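Local coordinates for penicillin-binding protein (Bacillus halodurans, PDB 3TG9) that probably acts as a serine hydrolase that recognises penicillins, in the manner of penicillin-binding proteins and serine beta-lactamases, at residues H148-N153 / P261-E266; D268-Y273 / I277-G282; P135-A140 / F157-L162. All coordinates share one frame; numbering follows the deposited sequence.

Interaction 1: residues H148-N153 / P261-E266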
loop_
_atom_site.group_PDB
_atom_site.type_symbol
_atom_site.label_atom_id
_atom_site.label_comp_id
_atom_site.label_asym_id
_atom_site.label_seq_id
_atom_site.Cartn_x
_atom_site.Cartn_y
_atom_site.Cartn_z
ATOM N N HIS B 148 1.792 -23.743 -31.903
ATOM C CA HIS B 148 2.603 -23.210 -32.997
ATOM C C HIS B 148 4.022 -22.810 -32.578
ATOM O O HIS B 148 4.997 -23.271 -33.172
ATOM C CB HIS B 148 1.897 -22.046 -33.703
ATOM C CG HIS B 148 2.565 -21.617 -34.976
ATOM N ND1 HIS B 148 3.183 -20.391 -35.120
ATOM C CD2 HIS B 148 2.721 -22.256 -36.160
ATOM C CE1 HIS B 148 3.686 -20.293 -36.338
ATOM N NE2 HIS B 148 3.419 -21.409 -36.990
ATOM N N ARG B 149 4.146 -21.953 -31.567
ATOM C CA ARG B 149 5.471 -21.499 -31.152
ATOM C C ARG B 149 5.575 -21.201 -29.661
ATOM O O ARG B 149 4.573 -21.177 -28.955
ATOM C CB ARG B 149 5.885 -20.269 -31.955
ATOM C CG ARG B 149 5.147 -19.002 -31.576
ATOM C CD ARG B 149 5.491 -17.877 -32.538
ATOM N NE ARG B 149 5.646 -16.595 -31.854
ATOM C CZ ARG B 149 4.649 -15.752 -31.600
ATOM N NH1 ARG B 149 3.412 -16.055 -31.971
ATOM N NH2 ARG B 149 4.885 -14.604 -30.973
ATOM N N PHE B 150 6.800 -20.978 -29.194
ATOM C CA PHE B 150 7.030 -20.601 -27.803
ATOM C C PHE B 150 6.873 -19.094 -27.595
ATOM O O PHE B 150 7.509 -18.292 -28.277
ATOM C CB PHE B 150 8.411 -21.060 -27.315
ATOM C CG PHE B 150 8.694 -20.697 -25.875
ATOM C CD1 PHE B 150 8.399 -21.584 -24.852
ATOM C CD2 PHE B 150 9.233 -19.453 -25.547
ATOM C CE1 PHE B 150 8.644 -21.246 -23.523
ATOM C CE2 PHE B 150 9.486 -19.112 -24.231
ATOM C CZ PHE B 150 9.190 -20.010 -23.214
ATOM N N HIS B 151 6.031 -18.718 -26.642
ATOM C CA HIS B 151 5.853 -17.315 -26.307
ATOM C C HIS B 151 5.486 -17.140 -24.836
ATOM O O HIS B 151 4.367 -17.463 -24.423
ATOM C CB HIS B 151 4.775 -16.692 -27.188
ATOM C CG HIS B 151 4.766 -15.197 -27.158
ATOM N ND1 HIS B 151 4.076 -14.475 -26.212
ATOM C CD2 HIS B 151 5.374 -14.286 -27.958
ATOM C CE1 HIS B 151 4.252 -13.185 -26.428
ATOM N NE2 HIS B 151 5.036 -13.042 -27.483
ATOM N N TYR B 152 6.428 -16.629 -24.047
ATOM C CA TYR B 152 6.201 -16.468 -22.608
ATOM C C TYR B 152 4.913 -15.699 -22.323
ATOM O O TYR B 152 4.729 -14.580 -22.792
ATOM C CB TYR B 152 7.392 -15.787 -21.928
ATOM C CG TYR B 152 7.366 -15.920 -20.421
ATOM C CD1 TYR B 152 7.866 -17.056 -19.802
ATOM C CD2 TYR B 152 6.826 -14.914 -19.617
ATOM C CE1 TYR B 152 7.844 -17.191 -18.415
ATOM C CE2 TYR B 152 6.796 -15.037 -18.230
ATOM C CZ TYR B 152 7.310 -16.181 -17.636
ATOM O OH TYR B 152 7.292 -16.324 -16.262
ATOM N N ASN B 153 4.036 -16.313 -21.541
ATOM C CA ASN B 153 2.678 -15.828 -21.373
ATOM C C ASN B 153 2.199 -15.935 -19.921
ATOM O O ASN B 153 2.118 -17.032 -19.361
ATOM C CB ASN B 153 1.752 -16.622 -22.297
ATOM C CG ASN B 153 0.362 -16.038 -22.377
ATOM O OD1 ASN B 153 -0.321 -15.900 -21.371
ATOM N ND2 ASN B 153 -0.070 -15.706 -23.589
ATOM N N PRO B 261 12.688 -31.119 -21.068
ATOM C CA PRO B 261 12.786 -29.987 -21.991
ATOM C C PRO B 261 11.809 -30.169 -23.140
ATOM O O PRO B 261 12.199 -30.664 -24.204
ATOM C CB PRO B 261 14.227 -30.073 -22.506
ATOM C CG PRO B 261 14.935 -30.996 -21.577
ATOM C CD PRO B 261 13.900 -31.950 -21.081
ATOM N N HIS B 262 10.556 -29.778 -22.918
ATOM C CA HIS B 262 9.496 -29.903 -23.915
ATOM C C HIS B 262 9.660 -28.897 -25.033
ATOM O O HIS B 262 9.333 -29.178 -26.181
ATOM C CB HIS B 262 8.122 -29.695 -23.275
ATOM C CG HIS B 262 7.765 -30.724 -22.256
ATOM N ND1 HIS B 262 7.792 -30.472 -20.905
ATOM C CD2 HIS B 262 7.369 -32.015 -22.391
ATOM C CE1 HIS B 262 7.434 -31.561 -20.245
ATOM N NE2 HIS B 262 7.173 -32.511 -21.128
ATOM N N VAL B 263 10.141 -27.710 -24.693
ATOM C CA VAL B 263 10.288 -26.649 -25.678
ATOM C C VAL B 263 11.737 -26.217 -25.718
ATOM O O VAL B 263 12.400 -26.158 -24.678
ATOM C CB VAL B 263 9.423 -25.411 -25.324
ATOM C CG1 VAL B 263 9.527 -24.354 -26.418
ATOM C CG2 VAL B 263 7.979 -25.809 -25.105
ATOM N N HIS B 264 12.234 -25.936 -26.916
ATOM C CA HIS B 264 13.516 -25.274 -27.059
ATOM C C HIS B 264 13.232 -23.821 -27.396
ATOM O O HIS B 264 12.561 -23.542 -28.387
ATOM C CB HIS B 264 14.341 -25.929 -28.162
ATOM C CG HIS B 264 15.698 -25.324 -28.341
ATOM N ND1 HIS B 264 16.507 -25.611 -29.420
ATOM C CD2 HIS B 264 16.386 -24.436 -27.580
ATOM C CE1 HIS B 264 17.640 -24.936 -29.309
ATOM N NE2 HIS B 264 17.589 -24.215 -28.203
ATOM N N CYS B 265 13.728 -22.899 -26.576
ATOM C CA CYS B 265 13.458 -21.478 -26.788
ATOM C C CYS B 265 14.514 -20.811 -27.662
ATOM O O CYS B 265 14.190 -20.165 -28.665
ATOM C CB CYS B 265 13.368 -20.755 -25.451
ATOM S SG CYS B 265 12.485 -21.700 -24.230
ATOM N N GLU B 266 15.775 -20.954 -27.265
ATOM C CA GLU B 266 16.898 -20.464 -28.052
ATOM C C GLU B 266 18.199 -20.939 -27.438
ATOM O O GLU B 266 18.339 -20.979 -26.217
ATOM C CB GLU B 266 16.893 -18.937 -28.121
ATOM C CG GLU B 266 17.403 -18.254 -26.864
ATOM C CD GLU B 266 17.885 -16.830 -27.127
ATOM O OE1 GLU B 266 18.475 -16.221 -26.203
ATOM O OE2 GLU B 266 17.678 -16.319 -28.255
#

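Interaction 2: residues D268-Y273 / I277-G282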
loop_
_atom_site.group_PDB
_atom_site.type_symbol
_atom_site.label_atom_id
_atom_site.label_comp_id
_atom_site.label_asym_id
_atom_site.label_seq_id
_atom_site.Cartn_x
_atom_site.Cartn_y
_atom_site.Cartn_z
ATOM N N ASP B 268 20.796 -22.428 -25.533
ATOM C CA ASP B 268 20.901 -23.378 -24.430
ATOM C C ASP B 268 19.645 -23.420 -23.578
ATOM O O ASP B 268 19.542 -24.230 -22.660
ATOM C CB ASP B 268 22.082 -23.018 -23.533
ATOM C CG ASP B 268 23.403 -23.444 -24.123
ATOM O OD1 ASP B 268 23.388 -24.158 -25.153
ATOM O OD2 ASP B 268 24.455 -23.071 -23.555
ATOM N N ASP B 269 18.697 -22.548 -23.884
ATOM C CA ASP B 269 17.491 -22.450 -23.093
ATOM C C ASP B 269 16.345 -23.307 -23.611
ATOM O O ASP B 269 15.930 -23.201 -24.768
ATOM C CB ASP B 269 17.052 -20.988 -22.977
ATOM C CG ASP B 269 18.113 -20.126 -22.342
ATOM O OD1 ASP B 269 18.631 -20.520 -21.273
ATOM O OD2 ASP B 269 18.443 -19.067 -22.912
ATOM N N TYR B 270 15.834 -24.141 -22.715
ATOM C CA TYR B 270 14.646 -24.936 -22.953
ATOM C C TYR B 270 13.665 -24.646 -21.826
ATOM O O TYR B 270 14.050 -24.090 -20.805
ATOM C CB TYR B 270 15.012 -26.418 -22.971
ATOM C CG TYR B 270 16.008 -26.760 -24.057
ATOM C CD1 TYR B 270 17.336 -26.366 -23.952
ATOM C CD2 TYR B 270 15.617 -27.460 -25.194
ATOM C CE1 TYR B 270 18.251 -26.659 -24.950
ATOM C CE2 TYR B 270 16.531 -27.770 -26.201
ATOM C CZ TYR B 270 17.845 -27.365 -26.068
ATOM O OH TYR B 270 18.760 -27.647 -27.051
ATOM N N TYR B 271 12.402 -25.010 -22.015
ATOM C CA TYR B 271 11.401 -24.858 -20.964
ATOM C C TYR B 271 10.755 -26.209 -20.703
ATOM O O TYR B 271 10.511 -26.976 -21.636
ATOM C CB TYR B 271 10.340 -23.834 -21.374
ATOM C CG TYR B 271 9.615 -23.161 -20.216
ATOM C CD1 TYR B 271 8.302 -23.493 -19.901
ATOM C CD2 TYR B 271 10.244 -22.188 -19.452
ATOM C CE1 TYR B 271 7.639 -22.877 -18.862
ATOM C CE2 TYR B 271 9.588 -21.564 -18.408
ATOM C CZ TYR B 271 8.286 -21.918 -18.111
ATOM O OH TYR B 271 7.627 -21.299 -17.068
ATOM N N GLY B 272 10.506 -26.513 -19.434
ATOM C CA GLY B 272 9.821 -27.739 -19.073
ATOM C C GLY B 272 8.364 -27.428 -18.803
ATOM O O GLY B 272 7.719 -26.738 -19.582
ATOM N N TYR B 273 7.848 -27.955 -17.701
ATOM C CA TYR B 273 6.561 -27.528 -17.184
ATOM C C TYR B 273 6.776 -26.491 -16.082
ATOM O O TYR B 273 7.029 -26.841 -14.931
ATOM C CB TYR B 273 5.786 -28.718 -16.630
ATOM C CG TYR B 273 5.138 -29.605 -17.670
ATOM C CD1 TYR B 273 4.941 -29.159 -18.973
ATOM C CD2 TYR B 273 4.689 -30.877 -17.337
ATOM C CE1 TYR B 273 4.331 -29.966 -19.920
ATOM C CE2 TYR B 273 4.078 -31.688 -18.270
ATOM C CZ TYR B 273 3.900 -31.230 -19.560
ATOM O OH TYR B 273 3.292 -32.045 -20.486
ATOM N N ILE B 277 15.182 -24.669 -18.311
ATOM C CA ILE B 277 16.224 -25.693 -18.358
ATOM C C ILE B 277 17.444 -25.219 -19.139
ATOM O O ILE B 277 17.326 -24.708 -20.255
ATOM C CB ILE B 277 15.703 -26.991 -18.984
ATOM C CG1 ILE B 277 14.506 -27.507 -18.191
ATOM C CG2 ILE B 277 16.814 -28.051 -19.054
ATOM C CD1 ILE B 277 13.775 -28.635 -18.866
ATOM N N LYS B 278 18.617 -25.376 -18.541
ATOM C CA LYS B 278 19.853 -25.030 -19.216
ATOM C C LYS B 278 20.514 -26.317 -19.662
ATOM O O LYS B 278 20.876 -27.156 -18.838
ATOM C CB LYS B 278 20.778 -24.247 -18.293
ATOM C CG LYS B 278 21.965 -23.619 -19.002
ATOM C CD LYS B 278 21.536 -22.385 -19.793
ATOM C CE LYS B 278 20.828 -21.391 -18.878
ATOM N NZ LYS B 278 20.805 -20.031 -19.471
ATOM N N GLN B 279 20.647 -26.478 -20.973
ATOM C CA GLN B 279 21.224 -27.692 -21.543
ATOM C C GLN B 279 22.270 -27.342 -22.593
ATOM O O GLN B 279 21.960 -26.739 -23.624
ATOM C CB GLN B 279 20.130 -28.549 -22.172
ATOM C CG GLN B 279 20.600 -29.910 -22.636
ATOM C CD GLN B 279 19.547 -30.620 -23.457
ATOM O OE1 GLN B 279 18.763 -31.404 -22.934
ATOM N NE2 GLN B 279 19.510 -30.329 -24.751
ATOM N N GLN B 280 23.511 -27.719 -22.321
ATOM C CA GLN B 280 24.626 -27.366 -23.183
ATOM C C GLN B 280 25.564 -28.558 -23.360
ATOM O O GLN B 280 25.916 -29.234 -22.392
ATOM C CB GLN B 280 25.378 -26.171 -22.596
ATOM C CG GLN B 280 25.648 -26.300 -21.103
ATOM C CD GLN B 280 25.654 -24.957 -20.379
ATOM O OE1 GLN B 280 26.185 -24.838 -19.269
ATOM N NE2 GLN B 280 25.060 -23.942 -21.002
ATOM N N ASP B 281 25.951 -28.811 -24.608
ATOM C CA ASP B 281 26.847 -29.914 -24.942
ATOM C C ASP B 281 26.235 -31.251 -24.526
ATOM O O ASP B 281 26.912 -32.099 -23.951
ATOM C CB ASP B 281 28.221 -29.717 -24.285
ATOM C CG ASP B 281 28.884 -28.402 -24.688
ATOM O OD1 ASP B 281 29.037 -28.152 -25.908
ATOM O OD2 ASP B 281 29.259 -27.620 -23.784
ATOM N N GLY B 282 24.946 -31.419 -24.813
ATOM C CA GLY B 282 24.236 -32.654 -24.523
ATOM C C GLY B 282 24.149 -33.053 -23.057
ATOM O O GLY B 282 24.132 -34.240 -22.737
HETATM O O HOH W 1 21.642 -27.189 -26.357
#

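Interaction 3: residues P135-A140 / F157-L162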
loop_
_atom_site.group_PDB
_atom_site.type_symbol
_atom_site.label_atom_id
_atom_site.label_comp_id
_atom_site.label_asym_id
_atom_site.label_seq_id
_atom_site.Cartn_x
_atom_site.Cartn_y
_atom_site.Cartn_z
ATOM N N PRO B 135 -11.097 -10.699 -17.248
ATOM C CA PRO B 135 -11.535 -9.610 -18.126
ATOM C C PRO B 135 -10.365 -8.928 -18.823
ATOM O O PRO B 135 -10.556 -8.352 -19.894
ATOM C CB PRO B 135 -12.198 -8.625 -17.160
ATOM C CG PRO B 135 -12.614 -9.447 -16.002
ATOM C CD PRO B 135 -11.549 -10.497 -15.859
ATOM N N LEU B 136 -9.176 -9.000 -18.230
ATOM C CA LEU B 136 -7.996 -8.305 -18.754
ATOM C C LEU B 136 -7.442 -8.904 -20.046
ATOM O O LEU B 136 -6.555 -8.316 -20.672
ATOM C CB LEU B 136 -6.877 -8.265 -17.702
ATOM C CG LEU B 136 -7.192 -7.607 -16.356
ATOM C CD1 LEU B 136 -5.969 -7.624 -15.453
ATOM C CD2 LEU B 136 -7.701 -6.181 -16.558
ATOM N N PHE B 137 -7.948 -10.067 -20.447
ATOM C CA PHE B 137 -7.405 -10.725 -21.637
ATOM C C PHE B 137 -8.364 -11.686 -22.342
ATOM O O PHE B 137 -8.174 -11.994 -23.523
ATOM C CB PHE B 137 -6.107 -11.455 -21.281
ATOM C CG PHE B 137 -6.298 -12.642 -20.372
ATOM C CD1 PHE B 137 -6.424 -13.925 -20.896
ATOM C CD2 PHE B 137 -6.325 -12.483 -18.992
ATOM C CE1 PHE B 137 -6.590 -15.027 -20.056
ATOM C CE2 PHE B 137 -6.487 -13.582 -18.145
ATOM C CZ PHE B 137 -6.620 -14.851 -18.677
ATOM N N GLN B 138 -9.385 -12.152 -21.624
ATOM C CA GLN B 138 -10.227 -13.246 -22.106
ATOM C C GLN B 138 -10.941 -12.936 -23.417
ATOM O O GLN B 138 -11.293 -13.847 -24.153
ATOM C CB GLN B 138 -11.246 -13.667 -21.042
ATOM C CG GLN B 138 -12.485 -12.790 -20.987
ATOM C CD GLN B 138 -13.401 -13.150 -19.835
ATOM O OE1 GLN B 138 -13.760 -12.295 -19.027
ATOM N NE2 GLN B 138 -13.780 -14.419 -19.752
ATOM N N HIS B 139 -11.151 -11.655 -23.705
ATOM C CA HIS B 139 -11.881 -11.248 -24.909
ATOM C C HIS B 139 -10.958 -10.890 -26.065
ATOM O O HIS B 139 -11.422 -10.543 -27.158
ATOM C CB HIS B 139 -12.792 -10.057 -24.615
ATOM C CG HIS B 139 -13.869 -10.350 -23.618
ATOM N ND1 HIS B 139 -14.777 -11.374 -23.785
ATOM C CD2 HIS B 139 -14.193 -9.743 -22.452
ATOM C CE1 HIS B 139 -15.608 -11.392 -22.757
ATOM N NE2 HIS B 139 -15.276 -10.414 -21.934
ATOM N N ALA B 140 -9.654 -10.958 -25.826
ATOM C CA ALA B 140 -8.691 -10.625 -26.865
ATOM C C ALA B 140 -8.452 -11.838 -27.766
ATOM O O ALA B 140 -8.639 -12.981 -27.342
ATOM C CB ALA B 140 -7.386 -10.128 -26.249
ATOM N N PHE B 157 -0.673 -18.737 -17.279
ATOM C CA PHE B 157 -0.525 -19.337 -15.956
ATOM C C PHE B 157 -1.640 -18.936 -15.003
ATOM O O PHE B 157 -1.891 -19.628 -14.016
ATOM C CB PHE B 157 0.874 -19.108 -15.372
ATOM C CG PHE B 157 1.834 -20.214 -15.709
ATOM C CD1 PHE B 157 2.241 -20.418 -17.021
ATOM C CD2 PHE B 157 2.291 -21.078 -14.728
ATOM C CE1 PHE B 157 3.112 -21.453 -17.347
ATOM C CE2 PHE B 157 3.156 -22.122 -15.043
ATOM C CZ PHE B 157 3.569 -22.305 -16.358
ATOM N N ILE B 158 -2.318 -17.831 -15.308
ATOM C CA ILE B 158 -3.581 -17.525 -14.638
ATOM C C ILE B 158 -4.593 -18.620 -14.970
ATOM O O ILE B 158 -5.242 -19.168 -14.078
ATOM C CB ILE B 158 -4.176 -16.168 -15.079
ATOM C CG1 ILE B 158 -3.291 -15.013 -14.615
ATOM C CG2 ILE B 158 -5.587 -16.023 -14.526
ATOM C CD1 ILE B 158 -3.234 -14.876 -13.107
ATOM N N LEU B 159 -4.721 -18.932 -16.261
ATOM C CA LEU B 159 -5.645 -19.973 -16.712
ATOM C C LEU B 159 -5.375 -21.312 -16.022
ATOM O O LEU B 159 -6.308 -22.008 -15.618
ATOM C CB LEU B 159 -5.602 -20.122 -18.237
ATOM C CG LEU B 159 -6.093 -18.900 -19.028
ATOM C CD1 LEU B 159 -5.809 -19.030 -20.520
ATOM C CD2 LEU B 159 -7.573 -18.650 -18.773
ATOM N N LEU B 160 -4.102 -21.673 -15.890
ATOM C CA LEU B 160 -3.746 -22.881 -15.154
ATOM C C LEU B 160 -4.216 -22.795 -13.690
ATOM O O LEU B 160 -4.702 -23.770 -13.124
ATOM C CB LEU B 160 -2.240 -23.142 -15.238
ATOM C CG LEU B 160 -1.663 -23.712 -16.548
ATOM C CD1 LEU B 160 -0.143 -23.754 -16.495
ATOM C CD2 LEU B 160 -2.216 -25.101 -16.863
ATOM N N GLY B 161 -4.075 -21.623 -13.082
ATOM C CA GLY B 161 -4.535 -21.431 -11.716
ATOM C C GLY B 161 -6.028 -21.664 -11.586
ATOM O O GLY B 161 -6.500 -22.282 -10.629
ATOM N N LEU B 162 -6.775 -21.162 -12.563
ATOM C CA LEU B 162 -8.216 -21.364 -12.608
ATOM C C LEU B 162 -8.570 -22.843 -12.779
ATOM O O LEU B 162 -9.593 -23.306 -12.282
ATOM C CB LEU B 162 -8.833 -20.511 -13.717
ATOM C CG LEU B 162 -8.813 -19.027 -13.344
ATOM C CD1 LEU B 162 -9.266 -18.135 -14.488
ATOM C CD2 LEU B 162 -9.672 -18.800 -12.109
#

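Interaction 1: residues H148-N153 / P261-E266
The sulfur of Cys265 sits squarely over the ring of Phe150, a sulfur-aromatic contact: SG lies 3.8 Å from the centroid of the Phe150 ring and only 9° off the ring normal, so it rests above the middle of the face and is almost equally far from several ring carbons. Val263 reaches the same phenylalanine from another direction. Its CG1 methyl packs against the inner part of the side chain, 3.4 Å from Phe150 CD1 and 3.6 Å from Phe150 CB, with the two side chains running at about a right angle. With CG anti to the backbone N (chi1 -180°), the Phe150 ring is carried toward strand 263-266. No hydrogen bond crosses between the segments, and the backbones stay well apart, Phe150 CA and Cys265 CA being 6.6 Å from each other.

Further along the loop, the hydroxyl of Tyr152 bonds to Ser55 and Lys58, an arrangement consistent with the SxxK and YxN motifs of this family's active site. Strand 263-266 is the outermost strand at this end of the large antiparallel sheet, and classic beta bulges disturb its pairing with strand 269-271. Val263 also touches Thr98 of helix 93-98 and Cys265 touches Trp276, while the phenylalanine's loop runs on toward helix 155-168, with Asn153 capping Gly156 N.

Interaction 2: residues D268-Y273 / I277-G282
Tyr270 and Ile277 form the hydrogen-bonded pair of an antiparallel beta hairpin, donating to each other in both directions: Tyr270 N to Ile277 O is 2.9 Å and Ile277 N to Tyr270 O is 2.8 Å. Asp269 and Lys278 make the adjoining non-hydrogen-bonded pair. Beyond them Gln279 N donates to Asp268 O at 3.0 Å, carrying the backbone ladder just past the first strand.

Charged and polar side chains add two further links. On the face carrying Asp269 and Lys278, the side chains lie alongside and point the same way, and Lys278 NZ forms a salt bridge 2.9 Å from Asp269 OD1, on the syn lone pair of that oxygen. The lysine chain folds at chi2 (76°) and chi3 (55°), curling its amine round to the aspartate. Asp268 instead reaches across Gln280 at about a right angle. Gln280 NE2 donates to Asp268 OD2 over 2.8 Å, meeting the oxygen from above the carboxylate, 51° out of its plane.

A water bridges the other side, 3.0 Å from Tyr270 OH and 2.8 Å from Gln279 O, to which it donates; it lies in the plane of the tyrosine ring, at its edge. Apolar packing is modest: Tyr270 CB meets Ile277 CB at 4.1 Å, Gln279 CB lies against the CE1 side of the tyrosine ring, and Ile277 CD1 covers the backbone of Gly272.

Within the large antiparallel sheet the hairpin lies between strand 263-266, whose His264 ring stacks on Tyr270, and strand 284-293, where Ile277 meets Ile284 and Tyr287. Farther along, Tyr273 packs on helix 93-98.

Interaction 3: residues P135-A140 / F157-L162
Phe137 points the rim of its ring, not a face, at Leu159, whose branch end meets the CE1-CZ side. Leu159 CD2 is 3.9 Å from Phe137 CZ and lies in the ring plane, while Leu159 CG comes to 4.0 Å from Phe137 CE1; the two side chains run alongside each other, pointing opposite ways. Ile158 makes a looser approach to the same rim, with CG2 at 4.4 Å from Phe137 CZ, so consecutive helix residues share the far end of one ring. At chi1 68° the CG of Phe137 is flanked by both the backbone N and the carbonyl carbon, and the ring points at the helix.

Its residue opens a type I beta turn, Phe137 to Ala140, closed by Ala140 N donating to Phe137 O at 2.9 Å. The turn lies in the long loop ahead of helix 155-168, in what is probably the helical region of the serine beta-lactamase and DD-peptidase fold. All three touching residues are buried and the contact is wholly apolar. Leu159 and Leu160 both pack on Leu96 of helix 93-98, and Leu160 also reaches Ile65 of helix 58-70. On the loop side, Leu136 rests on Tyr106 and Ala140 on Pro104.

How the interactions relate
Interactions 1 and 2 are neighbours in one sheet, their centres about 11 Å apart: Val263 O and Tyr271 N, 2.9 Å apart, probably hydrogen-bond, which ties the edge strand to the hairpin. Interaction 3 lies farther off, its centre about 19 Å from that of interaction 1 and about 27 Å from that of interaction 2, but its helix comes soon after the 148-153 loop. Segments of all three contacts reach residues of the presumed active site: Tyr152 of segment 148-153 belongs to it, Phe157 of interaction 3 touches Lys58, and the Tyr271 side chain of interaction 2 also reaches this group. Tyr271 OH lies 4.2 Å from Phe157 CZ.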